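Local structure of protein bicaudal C homolog 1 (Homo sapiens, 6GY4) at residues E73-E76 / M77-V81. The protein probably binds RNA through its KH domains, of which this is the first, at the N-terminal end. Numbering follows the deposited sequence.
Sequences EAKE and MIMSV
Lys75 and Met79, one turn apart on helix 68-81, run side by side in the same direction, their CG atoms 4.0 Å from each other. In Met79, CB, placed by the backbone, and CG, set beside the backbone N by chi1 of -75°, each come to 3.3 Å from Lys75 O. Bends at chi2 and chi3 then carry the sulfur and methyl away from the 73-76 turn, and the flexible side chain packs on Phe7 of strand 2-8 and on Val9. Lys75 suits the neighbouring place: its extended side chain touches Phe7, while NZ makes a salt bridge with Glu5. In the backbone of the same turn, Met79 N donates to Lys75 O at 2.9 Å, and Ile78 N donates to Ala74 O almost straight, with an N-H...O angle of 171°. Ile78 also brings CG1 to 3.2 Å from Ala74 O. Small Ala74 and branched Ile78 share the buried face, where both meet Ile36 of helix 32-40 and touch strand 61-65, Ala74 at Val64 and Ile78 at Ile62. On another side of the helix, Met77 CG approaches Glu73 O at 3.2 Å, although the bond from Met77 N to that oxygen is weak. The i to i+4 backbone bonds mark an alpha-helix, and buried Ala74 and Ile78 against exposed Glu76 and Ser80 make it amphipathic: the C-terminal helix of a type I KH fold, packed against the three-stranded antiparallel sheet.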
loop_
_atom_site.group_PDB
_atom_site.type_symbol
_atom_site.label_atom_id
_atom_site.label_comp_id
_atom_site.label_asym_id
_atom_site.label_seq_id
_atom_site.Cartn_x
_atom_site.Cartn_y
_atom_site.Cartn_z
ATOM N N GLU A 73 -1.931 -8.664 -5.008
ATOM C CA GLU A 73 -0.640 -8.283 -5.575
ATOM C C GLU A 73 -0.157 -6.952 -5.017
ATOM O O GLU A 73 1.051 -6.739 -4.866
ATOM C CB GLU A 73 -0.735 -8.216 -7.097
ATOM C CG GLU A 73 -0.979 -9.548 -7.775
ATOM C CD GLU A 73 -1.350 -9.387 -9.233
ATOM O OE1 GLU A 73 -1.547 -8.234 -9.664
ATOM O OE2 GLU A 73 -1.448 -10.410 -9.944
ATOM N N ALA A 74 -1.080 -6.034 -4.728
ATOM C CA ALA A 74 -0.684 -4.777 -4.108
ATOM C C ALA A 74 -0.209 -5.000 -2.679
ATOM O O ALA A 74 0.744 -4.356 -2.228
ATOM C CB ALA A 74 -1.844 -3.783 -4.146
ATOM N N LYS A 75 -0.856 -5.920 -1.958
ATOM C CA LYS A 75 -0.473 -6.182 -0.577
ATOM C C LYS A 75 0.911 -6.815 -0.494
ATOM O O LYS A 75 1.695 -6.479 0.401
ATOM C CB LYS A 75 -1.513 -7.074 0.096
ATOM C CG LYS A 75 -1.213 -7.367 1.558
ATOM C CD LYS A 75 -2.105 -8.465 2.113
ATOM C CE LYS A 75 -1.789 -8.725 3.579
ATOM N NZ LYS A 75 -2.480 -9.934 4.105
ATOM N N GLU A 76 1.231 -7.732 -1.413
ATOM C CA GLU A 76 2.535 -8.387 -1.359
ATOM C C GLU A 76 3.663 -7.388 -1.587
ATOM O O GLU A 76 4.748 -7.526 -1.010
ATOM C CB GLU A 76 2.605 -9.527 -2.380
ATOM C CG GLU A 76 2.803 -9.084 -3.826
ATOM C CD GLU A 76 3.186 -10.227 -4.744
ATOM O OE1 GLU A 76 3.314 -11.367 -4.254
ATOM O OE2 GLU A 76 3.361 -9.985 -5.959
ATOM N N MET A 77 3.419 -6.366 -2.413
ATOM C CA MET A 77 4.447 -5.369 -2.693
ATOM C C MET A 77 4.608 -4.408 -1.522
ATOM O O MET A 77 5.730 -4.127 -1.085
ATOM C CB MET A 77 4.099 -4.599 -3.971
ATOM C CG MET A 77 3.980 -5.450 -5.234
ATOM S SD MET A 77 3.335 -4.498 -6.631
ATOM C CE MET A 77 2.991 -5.795 -7.823
ATOM N N ILE A 78 3.491 -3.889 -1.007
ATOM C CA ILE A 78 3.536 -2.950 0.110
ATOM C C ILE A 78 4.167 -3.601 1.333
ATOM O O ILE A 78 5.011 -2.998 2.009
ATOM C CB ILE A 78 2.119 -2.425 0.412
ATOM C CG1 ILE A 78 1.578 -1.642 -0.788
ATOM C CG2 ILE A 78 2.117 -1.563 1.668
ATOM C CD1 ILE A 78 0.086 -1.404 -0.749
ATOM N N MET A 79 3.784 -4.846 1.628
ATOM C CA MET A 79 4.283 -5.503 2.830
ATOM C C MET A 79 5.771 -5.813 2.745
ATOM O O MET A 79 6.444 -5.868 3.778
ATOM C CB MET A 79 3.489 -6.779 3.101
ATOM C CG MET A 79 2.106 -6.523 3.665
ATOM S SD MET A 79 2.181 -5.551 5.183
ATOM C CE MET A 79 3.056 -6.680 6.263
ATOM N N SER A 80 6.306 -6.027 1.540
ATOM C CA SER A 80 7.738 -6.282 1.424
ATOM C C SER A 80 8.542 -5.065 1.864
ATOM O O SER A 80 9.611 -5.203 2.468
ATOM C CB SER A 80 8.090 -6.681 -0.010
ATOM O OG SER A 80 7.697 -5.679 -0.931
ATOM N N VAL A 81 8.031 -3.868 1.581
ATOM C CA VAL A 81 8.693 -2.639 2.005
ATOM C C VAL A 81 8.342 -2.303 3.448
ATOM O O VAL A 81 9.227 -2.058 4.274
ATOM C CB VAL A 81 8.325 -1.487 1.055
ATOM C CG1 VAL A 81 8.815 -0.160 1.613
ATOM C CG2 VAL A 81 8.907 -1.734 -0.332
#